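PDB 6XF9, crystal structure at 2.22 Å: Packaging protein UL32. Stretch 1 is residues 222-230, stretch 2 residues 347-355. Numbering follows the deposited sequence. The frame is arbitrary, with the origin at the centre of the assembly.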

ATOM      1  N   PRO D 222      55.512  -6.582 -19.170  1.00 52.86           N
ATOM      2  CA  PRO D 222      54.908  -6.394 -20.500  1.00 53.78           C
ATOM      3  C   PRO D 222      53.399  -6.147 -20.462  1.00 53.61           C
ATOM      4  O   PRO D 222      52.659  -6.740 -19.670  1.00 52.88           O
ATOM      5  N   SER D 223      52.947  -5.282 -21.364  1.00 57.38           N
ATOM      6  CA  SER D 223      51.525  -5.006 -21.507  1.00 57.16           C
ATOM      7  C   SER D 223      50.803  -6.234 -22.014  1.00 57.52           C
ATOM      8  O   SER D 223      51.266  -6.905 -22.940  1.00 58.47           O
ATOM      9  N   LEU D 224      49.649  -6.524 -21.417  1.00 51.86           N
ATOM     10  CA  LEU D 224      48.834  -7.646 -21.864  1.00 52.15           C
ATOM     11  C   LEU D 224      47.874  -7.266 -22.976  1.00 53.23           C
ATOM     12  O   LEU D 224      47.119  -8.130 -23.443  1.00 53.97           O
ATOM     13  N   LEU D 225      47.863  -6.000 -23.398  1.00 55.42           N
ATOM     14  CA  LEU D 225      46.959  -5.587 -24.471  1.00 56.59           C
ATOM     15  C   LEU D 225      47.021  -6.448 -25.725  1.00 58.09           C
ATOM     16  O   LEU D 225      45.945  -6.807 -26.243  1.00 58.98           O
ATOM     17  N   PRO D 226      48.195  -6.840 -26.251  1.00 60.59           N
ATOM     18  CA  PRO D 226      48.181  -7.680 -27.459  1.00 61.66           C
ATOM     19  C   PRO D 226      47.419  -8.978 -27.256  1.00 62.05           C
ATOM     20  O   PRO D 226      46.655  -9.388 -28.144  1.00 63.18           O
ATOM     21  N   ALA D 227      47.608  -9.640 -26.108  1.00 59.35           N
ATOM     22  CA  ALA D 227      46.892 -10.887 -25.846  1.00 59.64           C
ATOM     23  C   ALA D 227      45.390 -10.659 -25.864  1.00 60.30           C
ATOM     24  O   ALA D 227      44.633 -11.471 -26.408  1.00 61.48           O
ATOM     25  N   LEU D 228      44.941  -9.579 -25.222  1.00 66.49           N
ATOM     26  CA  LEU D 228      43.536  -9.189 -25.283  1.00 66.90           C
ATOM     27  C   LEU D 228      43.095  -8.964 -26.724  1.00 68.25           C
ATOM     28  O   LEU D 228      42.138  -9.588 -27.198  1.00 69.57           O
ATOM     29  N   ILE D 229      43.816  -8.112 -27.457  1.00 54.09           N
ATOM     30  CA  ILE D 229      43.374  -7.745 -28.804  1.00 55.14           C
ATOM     31  C   ILE D 229      43.345  -8.957 -29.727  1.00 56.53           C
ATOM     32  O   ILE D 229      42.419  -9.116 -30.539  1.00 57.57           O
ATOM     33  N   ASP D 230      44.349  -9.837 -29.616  1.00 69.30           N
ATOM     34  CA  ASP D 230      44.407 -11.027 -30.461  1.00 70.17           C
ATOM     35  C   ASP D 230      43.222 -11.947 -30.199  1.00 71.07           C
ATOM     36  O   ASP D 230      42.466 -12.284 -31.115  1.00 72.35           O
ATOM     37  N   SER D 347      52.385   7.046 -22.850  1.00 74.57           N
ATOM     38  CA  SER D 347      53.537   6.795 -23.706  1.00 74.84           C
ATOM     39  C   SER D 347      53.193   5.739 -24.750  1.00 74.48           C
ATOM     40  O   SER D 347      53.291   5.989 -25.957  1.00 75.55           O
ATOM     41  N   ASP D 348      52.804   4.539 -24.298  1.00 75.00           N
ATOM     42  CA  ASP D 348      52.434   3.446 -25.196  1.00 74.74           C
ATOM     43  C   ASP D 348      51.355   3.905 -26.175  1.00 75.56           C
ATOM     44  O   ASP D 348      50.198   4.124 -25.784  1.00 75.24           O
ATOM     45  N   PRO D 349      51.683   4.015 -27.465  1.00 66.08           N
ATOM     46  CA  PRO D 349      50.675   4.451 -28.442  1.00 66.63           C
ATOM     47  C   PRO D 349      49.559   3.443 -28.687  1.00 65.97           C
ATOM     48  O   PRO D 349      48.537   3.827 -29.260  1.00 66.64           O
ATOM     49  N   LEU D 350      49.720   2.164 -28.340  1.00 63.81           N
ATOM     50  CA  LEU D 350      48.604   1.231 -28.508  1.00 63.35           C
ATOM     51  C   LEU D 350      47.474   1.557 -27.532  1.00 63.00           C
ATOM     52  O   LEU D 350      46.320   1.742 -27.940  1.00 63.55           O
ATOM     53  N   LEU D 351      47.795   1.669 -26.241  1.00 59.95           N
ATOM     54  CA  LEU D 351      46.778   2.036 -25.267  1.00 59.54           C
ATOM     55  C   LEU D 351      46.126   3.348 -25.645  1.00 60.79           C
ATOM     56  O   LEU D 351      44.896   3.465 -25.640  1.00 61.22           O
ATOM     57  N   ARG D 352      46.936   4.322 -26.049  1.00 68.62           N
ATOM     58  CA  ARG D 352      46.414   5.624 -26.440  1.00 69.76           C
ATOM     59  C   ARG D 352      45.435   5.503 -27.598  1.00 70.51           C
ATOM     60  O   ARG D 352      44.352   6.097 -27.572  1.00 71.33           O
ATOM     61  N   GLU D 353      45.789   4.730 -28.624  1.00 71.41           N
ATOM     62  CA  GLU D 353      44.896   4.586 -29.772  1.00 72.02           C
ATOM     63  C   GLU D 353      43.638   3.793 -29.432  1.00 71.63           C
ATOM     64  O   GLU D 353      42.578   4.050 -30.010  1.00 72.41           O
ATOM     65  N   LEU D 354      43.732   2.810 -28.535  1.00 62.06           N
ATOM     66  CA  LEU D 354      42.541   2.063 -28.137  1.00 61.73           C
ATOM     67  C   LEU D 354      41.547   2.982 -27.433  1.00 62.10           C
ATOM     68  O   LEU D 354      40.356   2.995 -27.767  1.00 62.70           O
ATOM     69  N   ILE D 355      42.020   3.720 -26.420  1.00 53.94           N
ATOM     70  CA  ILE D 355      41.163   4.636 -25.670  1.00 54.16           C
ATOM     71  C   ILE D 355      40.504   5.639 -26.610  1.00 55.77           C
ATOM     72  O   ILE D 355      39.301   5.905 -26.518  1.00 56.53           O
TER

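This is a small, mainly apolar contact between the N-terminal parts of two helices that are far apart in sequence, built around one leucine and bordered by two polar residues that serve their own helix starts rather than each other. The helices, 225-230 and 349-355, run in broadly the same direction at 44°, and their axes come no closer than 11.7 Å. At that spacing the backbones do not touch, and the space between the axes is occupied by leucine and isoleucine side chains; together the two stretches bury 279 Å².

Leu225 is the hub. Its CA-to-CB bond points toward the other stretch, and its chi1 of -92° lies between the standard wells while chi2 is t. In this pose it meets three residues of the second helix. CB of Leu225 lies 3.9 Å from CD2 of Leu350, CD1 of Leu225 sits 3.9 Å from CA of Leu351 and 4.0 Å from its CB, and CD2 of Leu225 reaches CD1 of Leu354 at 3.8 Å. CD2 thus comes nearest Leu354, one turn after Leu350, while CD1 lies among Leu350, Leu351 and Leu354.

The partners follow helical periodicity. Leu350 and Leu354, four residues apart, both point toward the first stretch, with rotamers t,p and t,t. Leu351 points sideways, yet its CD1 is also near CD1 of Leu225, at 4.1 Å. On the first helix the same spacing places Ile229 one turn after Leu225. Pointing toward the second helix in the m,t rotamer, it extends CD1 to within 3.8 Å of CD2 of Leu350, so that this one leucine methyl touches both Leu225 and Ile229. Leu228 also points toward the second helix but stops short of close contact.

The polar side chains that border the contact, Ser223 and Asp348, sit at the helix starts. Ser223, chi1 t, accepts a capping bond at OG from N of Leu225, 3.0 Å away; Asp348, the N-cap of its helix and also t at chi1, accepts at OD1 from N of Leu350 at 2.7 Å. Each cap therefore satisfies the amide of a residue whose side chain enters the interface. The caps face each other loosely: CB of Ser223 and OD2 of Asp348 are 4.4 Å apart, with no hydrogen bond between them, and OD2 is satisfied elsewhere in the structure. No hydrogen bond crosses between the stretches.

The rule to read here is economical: cap each helix locally, then let side chains one turn apart mesh without polar pairing.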

ATOM      1  CB  PRO D 222      55.214  -7.718 -21.216  1.00 53.99           C
ATOM      2  CG  PRO D 222      56.360  -8.322 -20.464  1.00 53.63           C
ATOM      3  CD  PRO D 222      56.207  -7.878 -19.053  1.00 52.52           C
ATOM      4  CB  SER D 223      51.308  -3.848 -22.475  1.00 58.20           C
ATOM      5  OG  SER D 223      50.043  -3.952 -23.103  1.00 58.80           O
ATOM      6  CB  LEU D 224      48.056  -8.251 -20.691  1.00 51.12           C
ATOM      7  CG  LEU D 224      48.905  -8.656 -19.482  1.00 50.09           C
ATOM      8  CD1 LEU D 224      48.087  -9.358 -18.426  1.00 49.00           C
ATOM      9  CD2 LEU D 224      50.040  -9.546 -19.935  1.00 50.75           C
ATOM     10  CB  LEU D 225      47.236  -4.131 -24.850  1.00 56.78           C
ATOM     11  CG  LEU D 225      46.380  -3.160 -24.075  1.00 56.15           C
ATOM     12  CD1 LEU D 225      46.627  -1.748 -24.571  1.00 56.52           C
ATOM     13  CD2 LEU D 225      44.955  -3.590 -24.296  1.00 56.86           C
ATOM     14  CB  PRO D 226      49.673  -7.906 -27.735  1.00 61.60           C
ATOM     15  CG  PRO D 226      50.341  -6.726 -27.112  1.00 60.72           C
ATOM     16  CD  PRO D 226      49.578  -6.493 -25.864  1.00 59.96           C
ATOM     17  CB  ALA D 227      47.322 -11.465 -24.503  1.00 58.48           C
ATOM     18  CB  LEU D 228      43.324  -7.929 -24.431  1.00 65.64           C
ATOM     19  CG  LEU D 228      42.044  -7.101 -24.558  1.00 66.10           C
ATOM     20  CD1 LEU D 228      40.856  -7.838 -23.988  1.00 66.44           C
ATOM     21  CD2 LEU D 228      42.231  -5.760 -23.852  1.00 64.86           C
ATOM     22  CB  ILE D 229      44.286  -6.644 -29.367  1.00 54.95           C
ATOM     23  CG1 ILE D 229      44.224  -5.403 -28.488  1.00 53.89           C
ATOM     24  CG2 ILE D 229      43.884  -6.293 -30.784  1.00 55.91           C
ATOM     25  CD1 ILE D 229      45.048  -4.288 -28.998  1.00 53.71           C
ATOM     26  CB  ASP D 230      45.721 -11.769 -30.224  1.00 69.79           C
ATOM     27  CG  ASP D 230      45.819 -13.069 -31.031  1.00 71.21           C
ATOM     28  OD1 ASP D 230      45.003 -13.278 -31.964  1.00 72.32           O
ATOM     29  OD2 ASP D 230      46.727 -13.889 -30.738  1.00 70.97           O
ATOM     30  CB  SER D 347      54.754   6.393 -22.869  1.00 74.58           C
ATOM     31  OG  SER D 347      54.787   5.002 -22.617  1.00 73.45           O
ATOM     32  CB  ASP D 348      51.906   2.240 -24.419  1.00 73.15           C
ATOM     33  CG  ASP D 348      51.679   1.029 -25.311  1.00 73.23           C
ATOM     34  OD1 ASP D 348      51.467   1.213 -26.533  1.00 74.13           O
ATOM     35  OD2 ASP D 348      51.625  -0.113 -24.786  1.00 72.44           O
ATOM     36  CB  PRO D 349      51.502   4.699 -29.706  1.00 67.99           C
ATOM     37  CG  PRO D 349      52.661   3.775 -29.571  1.00 67.86           C
ATOM     38  CD  PRO D 349      52.968   3.683 -28.103  1.00 66.75           C
ATOM     39  CB  LEU D 350      49.067  -0.217 -28.324  1.00 62.53           C
ATOM     40  CG  LEU D 350      47.965  -1.255 -28.546  1.00 62.29           C
ATOM     41  CD1 LEU D 350      47.411  -1.172 -29.955  1.00 63.36           C
ATOM     42  CD2 LEU D 350      48.443  -2.657 -28.251  1.00 61.69           C
ATOM     43  CB  LEU D 351      47.404   2.166 -23.882  1.00 58.61           C
ATOM     44  CG  LEU D 351      46.465   2.661 -22.792  1.00 58.16           C
ATOM     45  CD1 LEU D 351      45.370   1.631 -22.570  1.00 57.54           C
ATOM     46  CD2 LEU D 351      47.242   2.924 -21.519  1.00 57.41           C
ATOM     47  CB  ARG D 352      47.590   6.532 -26.761  1.00 70.62           C
ATOM     48  CG  ARG D 352      47.306   7.939 -27.144  1.00 72.10           C
ATOM     49  CD  ARG D 352      48.660   8.514 -27.463  1.00 72.43           C
ATOM     50  NE  ARG D 352      48.625   9.831 -28.063  1.00 74.15           N
ATOM     51  CZ  ARG D 352      49.486  10.795 -27.754  1.00 74.87           C
ATOM     52  NH1 ARG D 352      49.414  11.985 -28.353  1.00 76.04           N
ATOM     53  NH2 ARG D 352      50.411  10.570 -26.822  1.00 74.25           N
ATOM     54  CB  GLU D 353      45.647   3.974 -30.952  1.00 72.10           C
ATOM     55  CG  GLU D 353      44.799   3.798 -32.195  1.00 73.04           C
ATOM     56  CD  GLU D 353      45.626   3.424 -33.403  1.00 74.12           C
ATOM     57  OE1 GLU D 353      46.844   3.174 -33.220  1.00 74.10           O
ATOM     58  OE2 GLU D 353      45.053   3.357 -34.521  1.00 74.74           O
ATOM     59  CB  LEU D 354      42.928   0.882 -27.247  1.00 60.33           C
ATOM     60  CG  LEU D 354      41.900  -0.214 -26.979  1.00 60.19           C
ATOM     61  CD1 LEU D 354      42.629  -1.437 -26.452  1.00 59.18           C
ATOM     62  CD2 LEU D 354      40.812   0.219 -25.979  1.00 60.08           C
ATOM     63  CB  ILE D 355      41.973   5.327 -24.556  1.00 53.74           C
ATOM     64  CG1 ILE D 355      42.389   4.304 -23.483  1.00 51.84           C
ATOM     65  CG2 ILE D 355      41.197   6.485 -23.940  1.00 54.66           C
ATOM     66  CD1 ILE D 355      43.282   4.889 -22.384  1.00 51.42           C
TER